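Local coordinates for protein beta-lactamase (Klebsiella pneumoniae, PDB 6HUH) that probably hydrolyses beta-lactam antibiotics to substituted beta-amino acids, as a class D serine beta-lactamase that contributes to antibiotic resistance, at residues D83-P86 with E87-Q90; V102-Y105 with S106-T110; Q178-A181 with N182-Q186; R248-E251 with E252-A256. All coordinates share one frame; numbering follows the deposited sequence.

Contact 1 (D83-P86 with E87-Q90)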
loop_
_atom_site.group_PDB
_atom_site.type_symbol
_atom_site.label_atom_id
_atom_site.label_comp_id
_atom_site.label_asym_id
_atom_site.label_seq_id
_atom_site.Cartn_x
_atom_site.Cartn_y
_atom_site.Cartn_z
ATOM N N ASP A 83 6.118 15.359 13.418
ATOM C CA ASP A 83 4.963 15.493 12.532
ATOM C C ASP A 83 5.230 16.511 11.420
ATOM O O ASP A 83 4.413 17.405 11.174
ATOM C CB ASP A 83 3.685 15.834 13.350
ATOM C CG ASP A 83 3.813 16.928 14.414
ATOM O OD1 ASP A 83 4.720 17.784 14.289
ATOM O OD2 ASP A 83 2.977 16.947 15.350
ATOM N N PHE A 84 6.387 16.365 10.746
ATOM C CA PHE A 84 6.830 17.256 9.660
ATOM C C PHE A 84 5.968 17.102 8.404
ATOM O O PHE A 84 5.658 18.098 7.746
ATOM C CB PHE A 84 8.335 17.066 9.353
ATOM C CG PHE A 84 9.255 17.078 10.558
ATOM C CD1 PHE A 84 9.104 18.029 11.565
ATOM C CD2 PHE A 84 10.295 16.164 10.667
ATOM C CE1 PHE A 84 9.952 18.037 12.676
ATOM C CE2 PHE A 84 11.146 16.174 11.778
ATOM C CZ PHE A 84 10.975 17.118 12.769
ATOM N N LEU A 85 5.569 15.853 8.091
ATOM C CA LEU A 85 4.700 15.532 6.960
ATOM C C LEU A 85 3.329 15.139 7.499
ATOM O O LEU A 85 3.276 14.412 8.493
ATOM C CB LEU A 85 5.279 14.385 6.101
ATOM C CG LEU A 85 6.500 14.703 5.211
ATOM C CD1 LEU A 85 7.115 13.424 4.659
ATOM C CD2 LEU A 85 6.136 15.644 4.054
ATOM N N PRO A 86 2.214 15.590 6.868
ATOM C CA PRO A 86 0.869 15.215 7.375
ATOM C C PRO A 86 0.563 13.704 7.378
ATOM O O PRO A 86 -0.181 13.240 8.242
ATOM C CB PRO A 86 -0.093 15.975 6.447
ATOM C CG PRO A 86 0.738 17.032 5.780
ATOM C CD PRO A 86 2.118 16.466 5.679
ATOM N N GLU A 87 1.153 12.944 6.424
ATOM C CA GLU A 87 0.983 11.491 6.261
ATOM C C GLU A 87 1.583 10.655 7.428
ATOM O O GLU A 87 1.296 9.454 7.550
ATOM C CB GLU A 87 1.498 10.976 4.894
ATOM C CG GLU A 87 2.155 11.948 3.922
ATOM C CD GLU A 87 1.258 12.935 3.199
ATOM O OE1 GLU A 87 0.824 13.917 3.844
ATOM O OE2 GLU A 87 1.138 12.827 1.959
ATOM N N TRP A 88 2.408 11.300 8.273
ATOM C CA TRP A 88 3.023 10.700 9.446
ATOM C C TRP A 88 2.049 10.684 10.625
ATOM O O TRP A 88 2.228 9.892 11.543
ATOM C CB TRP A 88 4.259 11.514 9.859
ATOM C CG TRP A 88 5.483 11.404 8.984
ATOM C CD1 TRP A 88 5.613 10.720 7.813
ATOM C CD2 TRP A 88 6.746 12.023 9.229
ATOM N NE1 TRP A 88 6.882 10.877 7.314
ATOM C CE2 TRP A 88 7.599 11.675 8.161
ATOM C CE3 TRP A 88 7.241 12.851 10.247
ATOM C CZ2 TRP A 88 8.926 12.116 8.088
ATOM C CZ3 TRP A 88 8.549 13.292 10.171
ATOM C CH2 TRP A 88 9.373 12.941 9.093
ATOM N N LYS A 89 1.036 11.571 10.609
ATOM C CA LYS A 89 0.072 11.792 11.696
ATOM C C LYS A 89 -0.908 10.621 12.005
ATOM O O LYS A 89 -1.663 10.744 12.970
ATOM C CB LYS A 89 -0.714 13.098 11.463
ATOM C CG LYS A 89 0.105 14.378 11.631
ATOM C CD LYS A 89 0.000 14.937 13.044
ATOM C CE LYS A 89 -0.086 16.446 13.083
ATOM N NZ LYS A 89 -0.395 16.952 14.454
ATOM N N GLN A 90 -0.885 9.493 11.260
ATOM C CA GLN A 90 -1.783 8.378 11.596
ATOM C C GLN A 90 -1.052 7.081 11.931
ATOM O O GLN A 90 0.167 7.083 12.071
ATOM C CB GLN A 90 -2.854 8.145 10.512
ATOM C CG GLN A 90 -4.311 8.379 11.013
ATOM C CD GLN A 90 -4.884 7.343 11.979
ATOM O OE1 GLN A 90 -4.711 7.416 13.204
ATOM N NE2 GLN A 90 -5.678 6.415 11.462
#

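Contact 2 (V102-Y105 with S106-T110)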
loop_
_atom_site.group_PDB
_atom_site.type_symbol
_atom_site.label_atom_id
_atom_site.label_comp_id
_atom_site.label_asym_id
_atom_site.label_seq_id
_atom_site.Cartn_x
_atom_site.Cartn_y
_atom_site.Cartn_z
ATOM N N VAL A 102 8.148 7.406 7.212
ATOM C CA VAL A 102 7.743 7.718 8.581
ATOM C C VAL A 102 8.925 7.478 9.511
ATOM O O VAL A 102 9.277 6.329 9.801
ATOM C CB VAL A 102 6.466 6.961 9.007
ATOM C CG1 VAL A 102 5.795 7.659 10.177
ATOM C CG2 VAL A 102 5.494 6.820 7.839
ATOM N N ILE A 103 9.557 8.581 9.947
ATOM C CA ILE A 103 10.744 8.520 10.786
ATOM C C ILE A 103 10.443 8.032 12.189
ATOM O O ILE A 103 11.265 7.301 12.735
ATOM C CB ILE A 103 11.558 9.835 10.782
ATOM C CG1 ILE A 103 10.852 10.960 11.539
ATOM C CG2 ILE A 103 11.939 10.252 9.348
ATOM C CD1 ILE A 103 11.728 12.148 11.863
ATOM N N TRP A 104 9.272 8.397 12.769
ATOM C CA TRP A 104 8.922 7.978 14.127
ATOM C C TRP A 104 8.770 6.465 14.259
ATOM O O TRP A 104 9.088 5.920 15.310
ATOM C CB TRP A 104 7.720 8.730 14.695
ATOM C CG TRP A 104 6.403 8.582 13.989
ATOM C CD1 TRP A 104 5.762 9.552 13.281
ATOM C CD2 TRP A 104 5.452 7.502 14.140
ATOM N NE1 TRP A 104 4.506 9.121 12.914
ATOM C CE2 TRP A 104 4.296 7.863 13.417
ATOM C CE3 TRP A 104 5.480 6.250 14.784
ATOM C CZ2 TRP A 104 3.202 7.001 13.277
ATOM C CZ3 TRP A 104 4.393 5.404 14.651
ATOM C CH2 TRP A 104 3.265 5.786 13.919
ATOM N N TYR A 105 8.358 5.787 13.179
ATOM C CA TYR A 105 8.201 4.332 13.125
ATOM C C TYR A 105 9.584 3.655 13.103
ATOM O O TYR A 105 9.733 2.531 13.586
ATOM C CB TYR A 105 7.351 3.940 11.911
ATOM C CG TYR A 105 6.870 2.510 11.915
ATOM C CD1 TYR A 105 7.633 1.496 11.346
ATOM C CD2 TYR A 105 5.615 2.177 12.423
ATOM C CE1 TYR A 105 7.189 0.175 11.335
ATOM C CE2 TYR A 105 5.142 0.869 12.376
ATOM C CZ TYR A 105 5.944 -0.134 11.852
ATOM O OH TYR A 105 5.508 -1.436 11.841
ATOM N N SER A 106 10.607 4.359 12.597
ATOM C CA SER A 106 11.974 3.834 12.577
ATOM C C SER A 106 12.574 3.924 13.970
ATOM O O SER A 106 13.303 3.011 14.368
ATOM C CB SER A 106 12.832 4.614 11.592
ATOM O OG SER A 106 12.434 4.373 10.254
ATOM N N GLN A 107 12.253 5.028 14.714
ATOM C CA GLN A 107 12.699 5.276 16.097
ATOM C C GLN A 107 12.062 4.259 17.033
ATOM O O GLN A 107 12.731 3.788 17.949
ATOM C CB GLN A 107 12.359 6.697 16.560
ATOM C CG GLN A 107 12.790 7.793 15.592
ATOM C CD GLN A 107 12.680 9.180 16.173
ATOM O OE1 GLN A 107 11.683 9.554 16.805
ATOM N NE2 GLN A 107 13.698 9.991 15.936
ATOM N N ARG A 108 10.792 3.884 16.783
ATOM C CA ARG A 108 10.067 2.863 17.559
ATOM C C ARG A 108 10.792 1.531 17.462
ATOM O O ARG A 108 10.925 0.836 18.470
ATOM C CB ARG A 108 8.642 2.668 17.031
ATOM C CG ARG A 108 7.729 3.849 17.231
ATOM C CD ARG A 108 7.118 3.918 18.610
ATOM N NE ARG A 108 5.791 4.509 18.506
ATOM C CZ ARG A 108 5.537 5.810 18.560
ATOM N NH1 ARG A 108 6.520 6.679 18.764
ATOM N NH2 ARG A 108 4.295 6.253 18.428
ATOM N N LEU A 109 11.262 1.189 16.243
ATOM C CA LEU A 109 12.033 -0.012 15.972
ATOM C C LEU A 109 13.387 0.037 16.667
ATOM O O LEU A 109 13.719 -0.929 17.355
ATOM C CB LEU A 109 12.183 -0.259 14.450
ATOM C CG LEU A 109 13.338 -1.151 13.942
ATOM C CD1 LEU A 109 13.282 -2.561 14.514
ATOM C CD2 LEU A 109 13.283 -1.278 12.465
ATOM N N THR A 110 14.165 1.133 16.497
ATOM C CA THR A 110 15.513 1.243 17.090
ATOM C C THR A 110 15.486 1.228 18.622
ATOM O O THR A 110 16.304 0.523 19.209
ATOM C CB THR A 110 16.310 2.430 16.535
ATOM O OG1 THR A 110 15.668 3.668 16.854
ATOM C CG2 THR A 110 16.579 2.317 15.034
#

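Contact 3 (Q178-A181 with N182-Q186)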
loop_
_atom_site.group_PDB
_atom_site.type_symbol
_atom_site.label_atom_id
_atom_site.label_comp_id
_atom_site.label_asym_id
_atom_site.label_seq_id
_atom_site.Cartn_x
_atom_site.Cartn_y
_atom_site.Cartn_z
ATOM N N GLN A 178 12.195 -11.411 1.638
ATOM C CA GLN A 178 10.932 -11.290 0.920
ATOM C C GLN A 178 10.019 -10.221 1.529
ATOM O O GLN A 178 9.466 -9.422 0.786
ATOM C CB GLN A 178 10.224 -12.638 0.754
ATOM C CG GLN A 178 9.150 -12.650 -0.342
ATOM C CD GLN A 178 9.694 -12.641 -1.761
ATOM O OE1 GLN A 178 9.728 -11.602 -2.441
ATOM N NE2 GLN A 178 10.091 -13.810 -2.257
ATOM N N HIS A 179 9.889 -10.160 2.858
ATOM C CA HIS A 179 9.071 -9.119 3.490
ATOM C C HIS A 179 9.638 -7.715 3.178
ATOM O O HIS A 179 8.876 -6.805 2.834
ATOM C CB HIS A 179 8.988 -9.336 4.997
ATOM C CG HIS A 179 8.036 -10.407 5.439
ATOM N ND1 HIS A 179 6.751 -10.480 4.943
ATOM C CD2 HIS A 179 8.187 -11.352 6.400
ATOM C CE1 HIS A 179 6.176 -11.494 5.581
ATOM N NE2 HIS A 179 7.003 -12.051 6.462
ATOM N N THR A 180 10.976 -7.568 3.256
ATOM C CA THR A 180 11.703 -6.330 2.940
ATOM C C THR A 180 11.438 -5.913 1.478
ATOM O O THR A 180 11.211 -4.735 1.220
ATOM C CB THR A 180 13.213 -6.515 3.222
ATOM O OG1 THR A 180 13.410 -6.904 4.600
ATOM C CG2 THR A 180 14.048 -5.261 2.870
ATOM N N ALA A 181 11.461 -6.885 0.540
ATOM C CA ALA A 181 11.198 -6.707 -0.885
ATOM C C ALA A 181 9.778 -6.183 -1.114
ATOM O O ALA A 181 9.585 -5.203 -1.837
ATOM C CB ALA A 181 11.370 -8.042 -1.612
ATOM N N ASN A 182 8.794 -6.848 -0.491
ATOM C CA ASN A 182 7.382 -6.529 -0.608
ATOM C C ASN A 182 7.084 -5.089 -0.223
ATOM O O ASN A 182 6.611 -4.330 -1.073
ATOM C CB ASN A 182 6.518 -7.536 0.163
ATOM C CG ASN A 182 6.488 -8.948 -0.414
ATOM O OD1 ASN A 182 6.818 -9.205 -1.575
ATOM N ND2 ASN A 182 6.041 -9.907 0.381
ATOM N N ILE A 183 7.451 -4.681 1.007
ATOM C CA ILE A 183 7.233 -3.304 1.475
ATOM C C ILE A 183 8.016 -2.246 0.641
ATOM O O ILE A 183 7.579 -1.093 0.602
ATOM C CB ILE A 183 7.451 -3.136 3.009
ATOM C CG1 ILE A 183 8.851 -3.555 3.471
ATOM C CG2 ILE A 183 6.386 -3.881 3.755
ATOM C CD1 ILE A 183 9.191 -3.168 4.923
ATOM N N LEU A 184 9.109 -2.662 -0.074
ATOM C CA LEU A 184 9.994 -1.810 -0.925
ATOM C C LEU A 184 9.701 -1.851 -2.450
ATOM O O LEU A 184 10.381 -1.159 -3.208
ATOM C CB LEU A 184 11.491 -2.186 -0.726
ATOM C CG LEU A 184 12.245 -1.707 0.506
ATOM C CD1 LEU A 184 13.628 -2.274 0.505
ATOM C CD2 LEU A 184 12.316 -0.201 0.554
ATOM N N ARG A 185 8.746 -2.704 -2.889
ATOM C CA ARG A 185 8.341 -2.907 -4.286
ATOM C C ARG A 185 7.818 -1.634 -4.949
ATOM O O ARG A 185 7.066 -0.871 -4.346
ATOM C CB ARG A 185 7.328 -4.046 -4.382
ATOM C CG ARG A 185 7.019 -4.503 -5.798
ATOM C CD ARG A 185 7.619 -5.863 -6.119
ATOM N NE ARG A 185 6.820 -6.576 -7.119
ATOM C CZ ARG A 185 6.854 -6.331 -8.424
ATOM N NH1 ARG A 185 7.654 -5.384 -8.912
ATOM N NH2 ARG A 185 6.076 -7.015 -9.252
ATOM N N GLN A 186 8.221 -1.439 -6.207
ATOM C CA GLN A 186 7.940 -0.308 -7.095
ATOM C C GLN A 186 7.237 -0.796 -8.404
ATOM O O GLN A 186 7.215 -2.014 -8.668
ATOM C CB GLN A 186 9.290 0.363 -7.458
ATOM C CG GLN A 186 10.043 1.013 -6.301
ATOM C CD GLN A 186 9.421 2.322 -5.878
ATOM O OE1 GLN A 186 8.921 3.094 -6.706
ATOM N NE2 GLN A 186 9.421 2.590 -4.570
#

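Contact 4 (R248-E251 with E252-A256)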
loop_
_atom_site.group_PDB
_atom_site.type_symbol
_atom_site.label_atom_id
_atom_site.label_comp_id
_atom_site.label_asym_id
_atom_site.label_seq_id
_atom_site.Cartn_x
_atom_site.Cartn_y
_atom_site.Cartn_z
ATOM N N ARG A 248 13.026 13.482 -8.221
ATOM C CA ARG A 248 13.737 13.772 -9.454
ATOM C C ARG A 248 14.727 12.612 -9.673
ATOM O O ARG A 248 15.120 12.329 -10.806
ATOM C CB ARG A 248 14.494 15.104 -9.319
ATOM C CG ARG A 248 14.707 15.801 -10.630
ATOM C CD ARG A 248 15.662 16.986 -10.519
ATOM N NE ARG A 248 15.040 18.217 -10.010
ATOM C CZ ARG A 248 14.327 19.069 -10.744
ATOM N NH1 ARG A 248 14.141 18.847 -12.041
ATOM N NH2 ARG A 248 13.829 20.170 -10.196
ATOM N N ALA A 249 15.127 11.942 -8.580
ATOM C CA ALA A 249 16.047 10.802 -8.615
ATOM C C ALA A 249 15.306 9.567 -9.131
ATOM O O ALA A 249 15.767 8.954 -10.095
ATOM C CB ALA A 249 16.643 10.558 -7.224
ATOM N N ARG A 250 14.118 9.258 -8.527
ATOM C CA ARG A 250 13.219 8.146 -8.852
ATOM C C ARG A 250 12.788 8.181 -10.316
ATOM O O ARG A 250 12.751 7.154 -10.990
ATOM C CB ARG A 250 11.997 8.189 -7.921
ATOM C CG ARG A 250 11.033 7.005 -8.078
ATOM C CD ARG A 250 9.910 7.006 -7.039
ATOM N NE ARG A 250 8.566 7.221 -7.596
ATOM C CZ ARG A 250 7.865 6.316 -8.275
ATOM N NH1 ARG A 250 8.372 5.115 -8.518
ATOM N NH2 ARG A 250 6.660 6.615 -8.741
ATOM N N GLU A 251 12.475 9.387 -10.790
ATOM C CA GLU A 251 12.069 9.710 -12.150
ATOM C C GLU A 251 13.196 9.343 -13.139
ATOM O O GLU A 251 12.949 8.613 -14.100
ATOM C CB GLU A 251 11.746 11.204 -12.193
ATOM C CG GLU A 251 11.123 11.736 -13.461
ATOM C CD GLU A 251 10.834 13.221 -13.333
ATOM O OE1 GLU A 251 9.673 13.565 -13.011
ATOM O OE2 GLU A 251 11.784 14.031 -13.464
ATOM N N GLU A 252 14.434 9.818 -12.861
ATOM C CA GLU A 252 15.640 9.629 -13.680
ATOM C C GLU A 252 16.102 8.171 -13.756
ATOM O O GLU A 252 16.691 7.763 -14.764
ATOM C CB GLU A 252 16.784 10.558 -13.219
ATOM C CG GLU A 252 16.651 11.988 -13.720
ATOM C CD GLU A 252 17.404 13.040 -12.918
ATOM O OE1 GLU A 252 16.812 14.110 -12.640
ATOM O OE2 GLU A 252 18.587 12.805 -12.578
ATOM N N VAL A 253 15.825 7.393 -12.705
ATOM C CA VAL A 253 16.173 5.975 -12.664
ATOM C C VAL A 253 15.231 5.209 -13.594
ATOM O O VAL A 253 15.693 4.431 -14.426
ATOM C CB VAL A 253 16.168 5.443 -11.216
ATOM C CG1 VAL A 253 16.092 3.927 -11.175
ATOM C CG2 VAL A 253 17.396 5.929 -10.461
ATOM N N PHE A 254 13.917 5.487 -13.489
ATOM C CA PHE A 254 12.877 4.868 -14.313
ATOM C C PHE A 254 13.001 5.228 -15.787
ATOM O O PHE A 254 12.561 4.454 -16.639
ATOM C CB PHE A 254 11.478 5.173 -13.774
ATOM C CG PHE A 254 10.997 4.138 -12.790
ATOM C CD1 PHE A 254 10.503 2.913 -13.230
ATOM C CD2 PHE A 254 10.991 4.404 -11.428
ATOM C CE1 PHE A 254 10.052 1.957 -12.320
ATOM C CE2 PHE A 254 10.518 3.460 -10.522
ATOM C CZ PHE A 254 10.055 2.244 -10.975
ATOM N N ALA A 255 13.627 6.378 -16.087
ATOM C CA ALA A 255 13.872 6.815 -17.452
ATOM C C ALA A 255 14.988 5.941 -18.045
ATOM O O ALA A 255 14.735 5.183 -18.989
ATOM C CB ALA A 255 14.277 8.289 -17.466
ATOM N N ALA A 256 16.191 5.985 -17.402
ATOM C CA ALA A 256 17.453 5.328 -17.770
ATOM C C ALA A 256 17.605 3.827 -17.433
ATOM O O ALA A 256 18.640 3.242 -17.782
ATOM C CB ALA A 256 18.600 6.093 -17.153
#

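Contact 1 (D83-P86 with E87-Q90)
Leu85 and Pro86 each receive a backbone hydrogen bond from three residues further on. Trp88 N donates to Leu85 O (3.2 Å) and Lys89 N to Pro86 O (3.1 Å), and these two i to i+3 bonds are the evidence for a short 3-10 turn running through Pro86, Glu87 and Trp88. With CG anti to the carbonyl carbon, the indole of Trp88 lies back against the residues that precede it. Leu85 CB sits over one face of the indole, 3.9 Å from the centroid of its five-membered ring and only 4° off the normal, a CH-pi contact. Leu85 CD1 continues along the indole to Trp88 CE2 at 3.9 Å. At the other end of the indole, Phe84 CD2 approaches Trp88 CZ3 at 3.4 Å; the two aromatic planes meet at an oblique 56°, with the centroids of the Phe84 ring and the Trp88 six-membered ring 5.6 Å apart. Lys89 turns back toward Asp83. Its chain is bent at chi2 (-93°) and again at chi3, which carries the methylenes CD and CE past Asp83 CB and delivers NZ to Asp83 OD2. That salt bridge, between two exposed residues, is long, 3.5 Å, and its hydrogen bond weak. Trp88, by contrast, is buried, and its NE1 is satisfied by the carbonyl of Tyr100. A 3-10 turn carrying a tryptophan inward is thus placed in the loop between helices 56-64 and 94-99, at the border of the class D active site, with the Trp88 side chain about 6 Å from that of Ser51, the predicted acyl-ester nucleophile.

Contact 2 (V102-Y105 with S106-T110)
Trp104 and Arg108, one helical turn apart, form the main side-chain contact here. The flat face of the Arg108 guanidinium lies over Trp104 CE3, with CZ to CE3 at 3.8 Å, while NH2 reaches Trp104 CZ3 at 3.9 Å. The two planes are 33° apart, so the indole meets the cation obliquely and at its six-membered ring. Arg108 gets there by doubling back: bends at chi2 (-82°) and chi3 return the guanidinium toward the start of the helix. Val102 CG1 and Tyr105 CB both lie over one face of the Trp104 indole. The backbone adds ordinary helical bonds, Gln107 N to Ile103 O at 3.2 Å and Arg108 N to Trp104 O at 3.0 Å. Leu109 N to Tyr105 O, at 3.3 Å, is weak. Tyr105, Ser106 and Leu109 make up the buried side, enclosed by helices 56-64 and 94-99. Ser106 OG is hydrogen-bonded both to Trp97 NE1 and to OQ2 of the carboxylated lysine at position 54, which ties the first turn of this helix to the modified residue characteristic of class D enzymes. Toward solvent, Gln107 and Arg108 are only partly exposed, and their polar ends are held by outside partners: Gln107 NE2 by the carbonyl of Thr143, Arg108 NH2 by a salt bridge to Asp81 and a hydrogen bond to the carbonyl of Pro76. Helix 103-113 is thereby wedged among three others: Ser106, Leu109 and Thr110 rest on Leu57 of helix 56-64, Tyr105 and Leu109 on helix 94-99, and Gln107 and Thr110 on helix 141-144.

Contact 3 (Q178-A181 with N182-Q186)
Asn182 and Ile183 continue the helix from Gln178 and His179 through two nearly straight backbone hydrogen bonds, Asn182 N to Gln178 O (3.0 Å) and Ile183 N to His179 O (3.1 Å, 176°). Further on the pattern deteriorates: Leu184 N is shared weakly between Thr180 O at 3.2 Å and Ala181 O at 3.1 Å, and Arg185 N bonds Asn182 O. Ala181 O also accepts from His195 ND1. Here helix 174-184 gives way to the weakly bonded start of strand 185-189, outermost in this chain's six-stranded antiparallel sheet, joining the helical part of the fold to its sheet; the extended psi of Arg185 (139°) fits that change.

Among apolar contacts, Thr180 and Leu184 lie side by side, CG2 to CD1 at 3.8 Å. The Thr180 methyl is opposite the backbone N, leaving OG1 beside that N to bond Thr176 O. Both residues are buried, Thr180 against helix 56-64 and Leu184 against Met98.

Polar side chains meet more loosely. The amide planes of Gln178 and Asn182 are 20° apart, with Gln178 OE1 3.9 Å from Asn182 OD1. Asn182 ND2 instead bonds Glu70 OE2, which also accepts from His179 ND1, while the His179 ring stacks on Tyr62.

Contact 4 (R248-E251 with E252-A256)
Arg250 and Phe254 are joined first through the backbone: Phe254 N bonds Arg250 O at 3.2 Å (164° at the hydrogen), just as Val253 N bonds Ala249 O at 3.0 Å. Two flanking i to i+4 bonds, Glu252 N to Arg248 O and Ala255 N to Glu251 O, are weak, but the series still describes continuous helix.

Contacts to the aromatic ring come next. Arg250 O lies at the edge of the Phe254 ring and near its plane, 3.3 Å from CD2. Arg250 NH1 comes to 3.4 Å from Phe254 CE2, with guanidinium and ring planes turned 80° apart. A bend at chi3 (114°) in an otherwise extended Arg250 chain sets the guanidinium there. Helix 245-264 is the C-terminal helix of the penicillin-recognising fold, laid on the antiparallel sheet: Ala249 and Val253 press on Phe219 and His234, and Phe254 reaches Pro187 and Ile189 of the edge strand.

The charged pair behaves differently. Glu252 OE1 touches the aliphatic part of Arg248, at 3.4 Å from CG, yet stays 5.2 Å from Arg248 NE, too far for a salt bridge. Glu252 OE2 bonds His234 NE2 instead, and Arg248 NE makes a weak bond to Gln238 OE1.

In the fold
Contacts 1 and 2 meet directly: Trp88 O lies 2.8 Å from Trp104 NE1, a probable hydrogen bond, and Trp88 CH2 packs on Ile103 CG1 at 3.5 Å. Both lie near Ser51, the predicted nucleophile, and the Ile103 side chain comes within about 5 Å of that of Ser51. Contact 3 approaches Ser51 too, its Leu184 side chain about 9 Å away. It also meets contact 4 where Gln186 CB packs on Phe254 CZ at 4.1 Å, so strand and C-terminal helix adjoin. Contacts 2 and 4 lie on opposite sides of the chain's centre, their own centres 27 Å apart; in the class D fold the active site lies between the helical region and the sheet.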